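Local coordinates for protein (alpha-2u-globulin) (Rattus norvegicus, PDB 2A2U), which probably carries small hydrophobic ligands in the pocket of a lipocalin beta-barrel, and is known to bind a hyaline droplet inducer, at residues F39-V43 / D169-R175; A44-K50 / E131-M136; N69-F75 / L86-K92. All blocks are in the same frame, centred on the assembly; numbering follows the deposited sequence.

Contact 1 of 3, residues F39-V43 / D169-R175; sequences FSIVV and DLTKTDR
Arg175 reaches Ser40 with one arm of its guanidinium group. NH1 donates to Ser40 O at 2.8 Å, and the donor stands 38° out of the carbonyl plane. A bend at chi3 (-80°) turns the head of the arginine toward the strand. NH1 has a second acceptor in Lys143 O, so two carbonyls hold the group. Ile41 CD1 lies at its edge, 3.7 Å from NH1. Thr171 CA sits over one face, offset toward the rim.

Ile41 and Thr171 cross obliquely and meet through their CG2 methyls at 3.6 Å. On the other side of the strand, Leu170 and Val43 cross at about a right angle. Leu170 CD1 lies 3.7 Å from Val43 CG1 and also packs on Ser40 CB.

The backbones are joined by Leu170 N, which donates to Ile41 O at 2.9 Å. Val42 and Asp169 form an antiparallel non-hydrogen-bonded pair. Asp169 OD1 takes Thr171 N in an Asx turn at 3.0 Å, and Thr171 OG1 donates to it as well. Both donors come from the same face of the carboxylate, which should fix its rotation. OD2 makes a salt bridge to Lys150.

Ile41 and Val42 both face Leu138 in a classic beta bulge of strand 36-44. The contact thus fastens the chain after strand 167-169 to the first strand of the lipocalin barrel. Strand 131-140 lies beside strand 36-44, and helix 147-158 packs on Ile41, Val42 and Thr171.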
loop_
_atom_site.group_PDB
_atom_site.type_symbol
_atom_site.label_atom_id
_atom_site.label_comp_id
_atom_site.label_asym_id
_atom_site.label_seq_id
_atom_site.Cartn_x
_atom_site.Cartn_y
_atom_site.Cartn_z
ATOM N N PHE A 39 0.562 2.845 -25.128
ATOM C CA PHE A 39 -0.761 2.323 -25.456
ATOM C C PHE A 39 -0.673 0.820 -25.555
ATOM O O PHE A 39 0.371 0.290 -25.925
ATOM C CB PHE A 39 -1.227 2.849 -26.808
ATOM C CG PHE A 39 -1.452 4.317 -26.839
ATOM C CD1 PHE A 39 -0.409 5.189 -27.105
ATOM C CD2 PHE A 39 -2.714 4.832 -26.610
ATOM C CE1 PHE A 39 -0.620 6.552 -27.141
ATOM C CE2 PHE A 39 -2.938 6.197 -26.645
ATOM C CZ PHE A 39 -1.887 7.059 -26.911
ATOM N N SER A 40 -1.767 0.136 -25.233
ATOM C CA SER A 40 -1.820 -1.317 -25.312
ATOM C C SER A 40 -2.097 -1.710 -26.750
ATOM O O SER A 40 -3.115 -1.318 -27.313
ATOM C CB SER A 40 -2.909 -1.866 -24.394
ATOM O OG SER A 40 -2.489 -1.791 -23.047
ATOM N N ILE A 41 -1.188 -2.482 -27.337
ATOM C CA ILE A 41 -1.329 -2.909 -28.718
ATOM C C ILE A 41 -1.728 -4.384 -28.849
ATOM O O ILE A 41 -2.748 -4.698 -29.463
ATOM C CB ILE A 41 -0.031 -2.628 -29.514
ATOM C CG1 ILE A 41 0.475 -1.202 -29.236
ATOM C CG2 ILE A 41 -0.267 -2.837 -30.998
ATOM C CD1 ILE A 41 -0.530 -0.087 -29.513
ATOM N N VAL A 42 -0.929 -5.283 -28.279
ATOM C CA VAL A 42 -1.204 -6.720 -28.346
ATOM C C VAL A 42 -0.896 -7.385 -27.008
ATOM O O VAL A 42 0.132 -7.104 -26.393
ATOM C CB VAL A 42 -0.333 -7.406 -29.434
ATOM C CG1 VAL A 42 -0.620 -8.883 -29.491
ATOM C CG2 VAL A 42 -0.579 -6.777 -30.784
ATOM N N VAL A 43 -1.816 -8.225 -26.540
ATOM C CA VAL A 43 -1.641 -8.969 -25.292
ATOM C C VAL A 43 -1.756 -10.445 -25.638
ATOM O O VAL A 43 -2.549 -10.820 -26.491
ATOM C CB VAL A 43 -2.714 -8.624 -24.222
ATOM C CG1 VAL A 43 -2.634 -7.168 -23.849
ATOM C CG2 VAL A 43 -4.097 -8.953 -24.726
ATOM N N ASP A 169 -4.979 -8.858 -30.512
ATOM C CA ASP A 169 -4.661 -7.511 -30.982
ATOM C C ASP A 169 -5.754 -6.565 -30.477
ATOM O O ASP A 169 -6.871 -6.550 -31.005
ATOM C CB ASP A 169 -4.592 -7.498 -32.517
ATOM C CG ASP A 169 -4.135 -6.153 -33.089
ATOM O OD1 ASP A 169 -4.093 -5.146 -32.353
ATOM O OD2 ASP A 169 -3.816 -6.099 -34.294
ATOM N N LEU A 170 -5.416 -5.762 -29.471
ATOM C CA LEU A 170 -6.367 -4.836 -28.869
ATOM C C LEU A 170 -6.641 -3.576 -29.672
ATOM O O LEU A 170 -7.557 -2.829 -29.326
ATOM C CB LEU A 170 -5.912 -4.431 -27.468
ATOM C CG LEU A 170 -5.718 -5.494 -26.393
ATOM C CD1 LEU A 170 -5.258 -4.822 -25.121
ATOM C CD2 LEU A 170 -7.010 -6.237 -26.151
ATOM N N THR A 171 -5.858 -3.327 -30.722
ATOM C CA THR A 171 -6.049 -2.127 -31.537
ATOM C C THR A 171 -7.385 -2.092 -32.258
ATOM O O THR A 171 -7.861 -1.028 -32.637
ATOM C CB THR A 171 -4.941 -1.946 -32.574
ATOM O OG1 THR A 171 -4.930 -3.067 -33.463
ATOM C CG2 THR A 171 -3.602 -1.812 -31.896
ATOM N N LYS A 172 -7.980 -3.255 -32.454
ATOM C CA LYS A 172 -9.242 -3.317 -33.132
ATOM C C LYS A 172 -10.463 -3.120 -32.230
ATOM O O LYS A 172 -11.516 -2.682 -32.698
ATOM C CB LYS A 172 -9.303 -4.616 -33.908
ATOM C CG LYS A 172 -8.357 -4.753 -35.056
ATOM C CD LYS A 172 -7.355 -5.985 -35.004
ATOM C CE LYS A 172 -7.004 -6.456 -36.458
ATOM N NZ LYS A 172 -6.710 -7.900 -36.574
ATOM N N THR A 173 -10.255 -3.283 -30.923
ATOM C CA THR A 173 -11.306 -3.111 -29.917
ATOM C C THR A 173 -11.283 -1.759 -29.186
ATOM O O THR A 173 -10.453 -0.890 -29.472
ATOM C CB THR A 173 -11.242 -4.225 -28.837
ATOM O OG1 THR A 173 -10.247 -3.903 -27.854
ATOM C CG2 THR A 173 -10.884 -5.569 -29.465
ATOM N N ASP A 174 -12.225 -1.586 -28.258
ATOM C CA ASP A 174 -12.304 -0.360 -27.473
ATOM C C ASP A 174 -11.320 -0.450 -26.333
ATOM O O ASP A 174 -11.501 -1.240 -25.403
ATOM C CB ASP A 174 -13.703 -0.140 -26.890
ATOM C CG ASP A 174 -13.747 1.025 -25.905
ATOM O OD1 ASP A 174 -13.120 2.072 -26.186
ATOM O OD2 ASP A 174 -14.398 0.898 -24.847
ATOM N N ARG A 175 -10.285 0.369 -26.407
ATOM C CA ARG A 175 -9.277 0.394 -25.375
ATOM C C ARG A 175 -9.638 1.508 -24.411
ATOM O O ARG A 175 -8.803 2.316 -24.009
ATOM C CB ARG A 175 -7.912 0.596 -26.012
ATOM C CG ARG A 175 -7.497 -0.615 -26.818
ATOM C CD ARG A 175 -6.180 -0.401 -27.510
ATOM N NE ARG A 175 -6.332 0.381 -28.730
ATOM C CZ ARG A 175 -5.317 0.902 -29.406
ATOM N NH1 ARG A 175 -4.068 0.731 -28.979
ATOM N NH2 ARG A 175 -5.545 1.574 -30.525
#

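Contact 2 of 3, residues A44-K50 / E131-M136; sequences ASNKREK and ETFQLM
Glu131 lies near Lys47, with OE1 4.5 Å from NZ. This is too far for a salt bridge, but the opposite charges probably attract weakly. Two residues on, Phe133 carries most of the side-chain contact. Its CG sits between the backbone N and the carbonyl carbon (chi1 76°), which raises the ring toward segment 44-50. Lys50 crosses it at about a right angle, and CG lies over one face in a CH-pi contact, 4.1 Å from the ring centroid. Lys50 CE comes close to CE2 of the ring. The ammonium group beyond it is paired with Asp104. Lys47 also crosses the ring at about a right angle, with its CD 3.9 Å from Phe133 CD2.

In the lipocalin fold, segment 44-50 begins the long connection from strand 36-44 to strand 60-67. Strand 131-140 pairs with strand 36-44 and so helps to close the barrel. Here the sheet pairing gives way to contacts made by side chains of the loop.

Gln134 O accepts from Ser45 OG at 2.8 Å, nearly along the C=O axis. OG is anti to its own backbone N (chi1 180°), which carries it across to this carbonyl. Ser45 OG in turn accepts from Lys47 N, which makes an ST turn. Gln134 OE1 bonds to His123. Leu135 CD1 packs on Ser45 CB at 3.7 Å, while its CA makes a C-H...O contact with Ala44 O. Met136 and Ala44 form an antiparallel hydrogen-bonded pair. Met136 N donates to Ala44 O, and Ala44 N returns a bond to Met136 O, both 2.8 Å long. Phe153 and Leu156 of helix 147-158 pack on the Met136 side chain.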
loop_
_atom_site.group_PDB
_atom_site.type_symbol
_atom_site.label_atom_id
_atom_site.label_comp_id
_atom_site.label_asym_id
_atom_site.label_seq_id
_atom_site.Cartn_x
_atom_site.Cartn_y
_atom_site.Cartn_z
ATOM N N ALA A 44 -0.972 -11.285 -24.978
ATOM C CA ALA A 44 -1.010 -12.706 -25.262
ATOM C C ALA A 44 -0.780 -13.511 -24.004
ATOM O O ALA A 44 0.140 -13.224 -23.237
ATOM C CB ALA A 44 0.042 -13.048 -26.285
ATOM N N SER A 45 -1.632 -14.507 -23.788
ATOM C CA SER A 45 -1.526 -15.389 -22.630
ATOM C C SER A 45 -2.184 -16.699 -22.976
ATOM O O SER A 45 -3.223 -16.702 -23.632
ATOM C CB SER A 45 -2.244 -14.795 -21.418
ATOM O OG SER A 45 -2.137 -15.660 -20.297
ATOM N N ASN A 46 -1.590 -17.812 -22.556
ATOM C CA ASN A 46 -2.199 -19.107 -22.833
ATOM C C ASN A 46 -3.448 -19.286 -21.967
ATOM O O ASN A 46 -4.349 -20.049 -22.328
ATOM C CB ASN A 46 -1.198 -20.252 -22.660
ATOM C CG ASN A 46 -0.610 -20.724 -23.997
ATOM O OD1 ASN A 46 -1.067 -20.322 -25.067
ATOM N ND2 ASN A 46 0.396 -21.586 -23.935
ATOM N N LYS A 47 -3.507 -18.558 -20.844
ATOM C CA LYS A 47 -4.669 -18.570 -19.944
ATOM C C LYS A 47 -5.564 -17.456 -20.488
ATOM O O LYS A 47 -5.805 -16.440 -19.832
ATOM C CB LYS A 47 -4.255 -18.283 -18.492
ATOM C CG LYS A 47 -5.358 -18.553 -17.458
ATOM C CD LYS A 47 -4.781 -19.154 -16.173
ATOM C CE LYS A 47 -5.862 -19.724 -15.249
ATOM N NZ LYS A 47 -6.582 -18.706 -14.425
ATOM N N ARG A 48 -6.042 -17.690 -21.709
ATOM C CA ARG A 48 -6.876 -16.778 -22.481
ATOM C C ARG A 48 -7.998 -16.051 -21.753
ATOM O O ARG A 48 -8.338 -14.923 -22.111
ATOM C CB ARG A 48 -7.447 -17.524 -23.679
ATOM C CG ARG A 48 -7.403 -16.740 -24.962
ATOM C CD ARG A 48 -8.119 -17.490 -26.059
ATOM N NE ARG A 48 -7.999 -16.807 -27.340
ATOM C CZ ARG A 48 -8.666 -15.705 -27.670
ATOM N NH1 ARG A 48 -9.516 -15.144 -26.818
ATOM N NH2 ARG A 48 -8.480 -15.155 -28.861
ATOM N N GLU A 49 -8.581 -16.697 -20.750
ATOM C CA GLU A 49 -9.673 -16.121 -19.962
ATOM C C GLU A 49 -9.286 -14.753 -19.379
ATOM O O GLU A 49 -10.116 -13.848 -19.278
ATOM C CB GLU A 49 -10.034 -17.098 -18.837
ATOM C CG GLU A 49 -10.897 -16.532 -17.723
ATOM C CD GLU A 49 -10.815 -17.363 -16.457
ATOM O OE1 GLU A 49 -9.696 -17.745 -16.055
ATOM O OE2 GLU A 49 -11.871 -17.626 -15.847
ATOM N N LYS A 50 -8.009 -14.621 -19.026
ATOM C CA LYS A 50 -7.436 -13.417 -18.427
ATOM C C LYS A 50 -7.321 -12.215 -19.358
ATOM O O LYS A 50 -7.461 -11.075 -18.918
ATOM C CB LYS A 50 -6.053 -13.743 -17.860
ATOM C CG LYS A 50 -6.054 -14.797 -16.774
ATOM C CD LYS A 50 -6.644 -14.235 -15.506
ATOM C CE LYS A 50 -6.698 -15.278 -14.414
ATOM N NZ LYS A 50 -7.173 -14.697 -13.127
ATOM N N GLU A 131 -1.499 -21.553 -8.368
ATOM C CA GLU A 131 -1.357 -21.512 -9.826
ATOM C C GLU A 131 -0.564 -20.338 -10.396
ATOM O O GLU A 131 -0.474 -19.266 -9.793
ATOM C CB GLU A 131 -2.729 -21.542 -10.495
ATOM C CG GLU A 131 -3.468 -22.850 -10.330
ATOM C CD GLU A 131 -4.882 -22.779 -10.851
ATOM O OE1 GLU A 131 -5.274 -21.738 -11.421
ATOM O OE2 GLU A 131 -5.617 -23.774 -10.700
ATOM N N THR A 132 -0.020 -20.561 -11.591
ATOM C CA THR A 132 0.755 -19.561 -12.311
ATOM C C THR A 132 0.359 -19.525 -13.782
ATOM O O THR A 132 -0.309 -20.429 -14.278
ATOM C CB THR A 132 2.263 -19.856 -12.270
ATOM O OG1 THR A 132 2.528 -21.079 -12.963
ATOM C CG2 THR A 132 2.765 -19.960 -10.846
ATOM N N PHE A 133 0.752 -18.454 -14.464
ATOM C CA PHE A 133 0.493 -18.294 -15.889
ATOM C C PHE A 133 1.330 -17.167 -16.453
ATOM O O PHE A 133 1.688 -16.231 -15.743
ATOM C CB PHE A 133 -1.010 -18.118 -16.214
ATOM C CG PHE A 133 -1.578 -16.757 -15.894
ATOM C CD1 PHE A 133 -1.437 -15.696 -16.786
ATOM C CD2 PHE A 133 -2.294 -16.547 -14.721
ATOM C CE1 PHE A 133 -1.997 -14.447 -16.510
ATOM C CE2 PHE A 133 -2.856 -15.306 -14.438
ATOM C CZ PHE A 133 -2.708 -14.257 -15.333
ATOM N N GLN A 134 1.723 -17.323 -17.711
ATOM C CA GLN A 134 2.519 -16.329 -18.408
ATOM C C GLN A 134 1.623 -15.319 -19.100
ATOM O O GLN A 134 0.500 -15.629 -19.501
ATOM C CB GLN A 134 3.403 -16.988 -19.455
ATOM C CG GLN A 134 4.561 -17.767 -18.907
ATOM C CD GLN A 134 5.504 -18.177 -20.007
ATOM O OE1 GLN A 134 6.003 -17.335 -20.749
ATOM N NE2 GLN A 134 5.734 -19.477 -20.144
ATOM N N LEU A 135 2.152 -14.115 -19.261
ATOM C CA LEU A 135 1.458 -13.028 -19.931
ATOM C C LEU A 135 2.504 -12.194 -20.659
ATOM O O LEU A 135 3.545 -11.893 -20.096
ATOM C CB LEU A 135 0.746 -12.136 -18.925
ATOM C CG LEU A 135 0.102 -10.937 -19.610
ATOM C CD1 LEU A 135 -1.136 -11.388 -20.337
ATOM C CD2 LEU A 135 -0.267 -9.908 -18.597
ATOM N N MET A 136 2.239 -11.843 -21.912
ATOM C CA MET A 136 3.167 -11.024 -22.677
ATOM C C MET A 136 2.428 -9.878 -23.325
ATOM O O MET A 136 1.355 -10.061 -23.879
ATOM C CB MET A 136 3.914 -11.858 -23.710
ATOM C CG MET A 136 5.115 -12.525 -23.112
ATOM S SD MET A 136 6.044 -13.482 -24.262
ATOM C CE MET A 136 6.839 -12.221 -25.191
#

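Contact 3 of 3, residues N69-F75 / L86-K92; sequences NSLGFKF and LYLVAYK
A beta hairpin of the lipocalin barrel is formed by strands 70-78 and 83-92, which run antiparallel here with their axes at 162°. Leu71 pairs with Ala90, Phe73 with Leu88 and Phe75 with Leu86. Each of these pairs makes two backbone hydrogen bonds. Beyond them, Lys92 N donates to Asn69 O at 3.0 Å.

Phe73, Phe75, Leu86, Leu88 and Ala90 share one face of the sheet. The Phe75 ring takes Leu86 CB over one face, 4.2 Å from its centroid, in a CH-pi contact. Leu88 CG meets the edge of the same ring, 3.9 Å from Phe75 CE1. With chi1 at 63°, the Phe75 ring swings over toward strand 83-92 and lies against both leucines. Phe73 CE1 touches Ala90 CB at 3.9 Å, at the ring edge.

Tyr87 works on the other face. Its CG is anti to the backbone N (chi1 -169°), and the ring lies across strand 70-78. Phe73 O sits over one ring face, offset toward the rim. Lys74 CB lies 3.4 Å from Tyr87 CD2, and the hydroxyl end passes over Gly72, with Tyr87 OH 3.2 Å from Gly72 CA. The hydroxyl occupies the place where a CB on residue 72 would stand, and Gly72 has none. OH is hydrogen-bonded to Asp65. Replacing Tyr87 with alanine would probably uncover Gly72 and leave Asp65 without this hydroxyl partner.

The Tyr87 ring stacks on Tyr87 of a third subunit, whose Asp65 also forms a salt bridge with Lys74. Within the chain, strand 60-67 flanks the hairpin beside strand 70-78, and strand 99-102 lies beside strand 83-92.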
loop_
_atom_site.group_PDB
_atom_site.type_symbol
_atom_site.label_atom_id
_atom_site.label_comp_id
_atom_site.label_asym_id
_atom_site.label_seq_id
_atom_site.Cartn_x
_atom_site.Cartn_y
_atom_site.Cartn_z
ATOM N N ASN A 69 13.470 3.310 -7.555
ATOM C CA ASN A 69 13.494 1.852 -7.403
ATOM C C ASN A 69 12.165 1.210 -7.824
ATOM O O ASN A 69 11.836 0.112 -7.383
ATOM C CB ASN A 69 13.811 1.446 -5.948
ATOM C CG ASN A 69 15.134 2.003 -5.444
ATOM O OD1 ASN A 69 16.189 1.778 -6.039
ATOM N ND2 ASN A 69 15.084 2.707 -4.316
ATOM N N SER A 70 11.413 1.886 -8.687
ATOM C CA SER A 70 10.131 1.367 -9.137
ATOM C C SER A 70 9.576 2.047 -10.400
ATOM O O SER A 70 10.149 3.005 -10.919
ATOM C CB SER A 70 9.123 1.493 -8.003
ATOM O OG SER A 70 9.010 2.848 -7.618
ATOM N N LEU A 71 8.450 1.526 -10.875
ATOM C CA LEU A 71 7.753 2.034 -12.045
ATOM C C LEU A 71 6.272 2.208 -11.709
ATOM O O LEU A 71 5.681 1.353 -11.069
ATOM C CB LEU A 71 7.867 1.037 -13.196
ATOM C CG LEU A 71 9.235 0.809 -13.828
ATOM C CD1 LEU A 71 9.135 -0.337 -14.834
ATOM C CD2 LEU A 71 9.726 2.090 -14.504
ATOM N N GLY A 72 5.678 3.311 -12.139
ATOM C CA GLY A 72 4.269 3.529 -11.890
ATOM C C GLY A 72 3.546 3.277 -13.189
ATOM O O GLY A 72 4.042 3.645 -14.238
ATOM N N PHE A 73 2.380 2.656 -13.131
ATOM C CA PHE A 73 1.613 2.374 -14.329
ATOM C C PHE A 73 0.202 2.922 -14.195
ATOM O O PHE A 73 -0.538 2.509 -13.303
ATOM C CB PHE A 73 1.518 0.864 -14.558
ATOM C CG PHE A 73 2.826 0.206 -14.883
ATOM C CD1 PHE A 73 3.701 -0.175 -13.873
ATOM C CD2 PHE A 73 3.179 -0.053 -16.208
ATOM C CE1 PHE A 73 4.911 -0.797 -14.176
ATOM C CE2 PHE A 73 4.389 -0.677 -16.519
ATOM C CZ PHE A 73 5.252 -1.048 -15.500
ATOM N N LYS A 74 -0.165 3.865 -15.057
ATOM C CA LYS A 74 -1.519 4.405 -15.052
ATOM C C LYS A 74 -2.203 3.783 -16.251
ATOM O O LYS A 74 -1.755 3.963 -17.373
ATOM C CB LYS A 74 -1.517 5.918 -15.190
ATOM C CG LYS A 74 -2.903 6.474 -15.164
ATOM C CD LYS A 74 -2.872 7.950 -15.017
ATOM C CE LYS A 74 -3.823 8.574 -15.997
ATOM N NZ LYS A 74 -3.980 10.035 -15.786
ATOM N N PHE A 75 -3.278 3.045 -16.019
ATOM C CA PHE A 75 -3.976 2.366 -17.104
ATOM C C PHE A 75 -5.470 2.282 -16.842
ATOM O O PHE A 75 -5.928 2.578 -15.745
ATOM C CB PHE A 75 -3.435 0.950 -17.237
ATOM C CG PHE A 75 -3.673 0.109 -16.022
ATOM C CD1 PHE A 75 -2.850 0.235 -14.904
ATOM C CD2 PHE A 75 -4.745 -0.775 -15.965
ATOM C CE1 PHE A 75 -3.095 -0.504 -13.744
ATOM C CE2 PHE A 75 -5.001 -1.523 -14.804
ATOM C CZ PHE A 75 -4.172 -1.383 -13.693
ATOM N N LEU A 86 -6.974 3.266 -13.060
ATOM C CA LEU A 86 -6.138 2.747 -11.977
ATOM C C LEU A 86 -4.679 3.168 -12.103
ATOM O O LEU A 86 -4.283 3.746 -13.101
ATOM C CB LEU A 86 -6.212 1.218 -11.940
ATOM C CG LEU A 86 -7.580 0.579 -11.699
ATOM C CD1 LEU A 86 -7.440 -0.929 -11.692
ATOM C CD2 LEU A 86 -8.140 1.070 -10.378
ATOM N N TYR A 87 -3.887 2.880 -11.075
ATOM C CA TYR A 87 -2.465 3.207 -11.063
ATOM C C TYR A 87 -1.766 2.261 -10.099
ATOM O O TYR A 87 -2.083 2.243 -8.912
ATOM C CB TYR A 87 -2.241 4.647 -10.609
ATOM C CG TYR A 87 -0.813 5.148 -10.808
ATOM C CD1 TYR A 87 0.207 4.792 -9.914
ATOM C CD2 TYR A 87 -0.480 5.941 -11.905
ATOM C CE1 TYR A 87 1.517 5.217 -10.103
ATOM C CE2 TYR A 87 0.828 6.374 -12.108
ATOM C CZ TYR A 87 1.824 6.003 -11.207
ATOM O OH TYR A 87 3.122 6.437 -11.409
ATOM N N LEU A 88 -0.812 1.483 -10.606
ATOM C CA LEU A 88 -0.088 0.526 -9.779
ATOM C C LEU A 88 1.393 0.809 -9.772
ATOM O O LEU A 88 1.944 1.272 -10.759
ATOM C CB LEU A 88 -0.305 -0.906 -10.288
ATOM C CG LEU A 88 -1.716 -1.493 -10.248
ATOM C CD1 LEU A 88 -1.728 -2.875 -10.870
ATOM C CD2 LEU A 88 -2.195 -1.559 -8.819
ATOM N N VAL A 89 2.032 0.537 -8.644
ATOM C CA VAL A 89 3.469 0.716 -8.524
ATOM C C VAL A 89 4.117 -0.666 -8.487
ATOM O O VAL A 89 3.651 -1.563 -7.793
ATOM C CB VAL A 89 3.847 1.507 -7.261
ATOM C CG1 VAL A 89 5.352 1.525 -7.083
ATOM C CG2 VAL A 89 3.344 2.931 -7.374
ATOM N N ALA A 90 5.152 -0.844 -9.294
ATOM C CA ALA A 90 5.876 -2.100 -9.369
ATOM C C ALA A 90 7.269 -1.833 -8.820
ATOM O O ALA A 90 7.914 -0.884 -9.227
ATOM C CB ALA A 90 5.950 -2.575 -10.819
ATOM N N TYR A 91 7.743 -2.675 -7.915
ATOM C CA TYR A 91 9.051 -2.482 -7.312
ATOM C C TYR A 91 10.148 -3.317 -7.909
ATOM O O TYR A 91 9.929 -4.457 -8.289
ATOM C CB TYR A 91 8.962 -2.799 -5.849
ATOM C CG TYR A 91 7.929 -1.980 -5.176
ATOM C CD1 TYR A 91 8.160 -0.636 -4.903
ATOM C CD2 TYR A 91 6.715 -2.533 -4.821
ATOM C CE1 TYR A 91 7.201 0.143 -4.284
ATOM C CE2 TYR A 91 5.749 -1.774 -4.207
ATOM C CZ TYR A 91 5.995 -0.433 -3.941
ATOM O OH TYR A 91 5.018 0.335 -3.343
ATOM N N LYS A 92 11.345 -2.754 -7.948
ATOM C CA LYS A 92 12.501 -3.450 -8.489
ATOM C C LYS A 92 12.979 -4.461 -7.447
ATOM O O LYS A 92 13.064 -4.136 -6.268
ATOM C CB LYS A 92 13.606 -2.440 -8.808
ATOM C CG LYS A 92 14.834 -3.040 -9.440
ATOM C CD LYS A 92 14.596 -3.514 -10.859
ATOM C CE LYS A 92 15.262 -4.861 -11.089
ATOM N NZ LYS A 92 16.713 -4.844 -10.743
HETATM O O HOH W 1 12.421 -1.603 -4.685
#

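How the contacts relate
All three contacts reach one curled antiparallel sheet, the lipocalin barrel. Contacts 1 and 2 adjoin along the chain, because 39-43 runs straight into 44-50, and their centres are 16 Å apart. Strands 36-44 and 131-140, which they use, are neighbours. Contact 3 lies about 20 Å from each of the others, centre to centre, on strands 70-78 and 83-92. The contacts are nested in sequence. Contact 3 falls inside the loop closed by contact 2, and contact 2 inside that of contact 1. Contact 3 pairs adjacent strands of the wall and reaches two neighbouring subunits; contact 2 lies where strands 36-44 and 131-140 close the barrel, and contact 1 ties the first strand to the C-terminal chain.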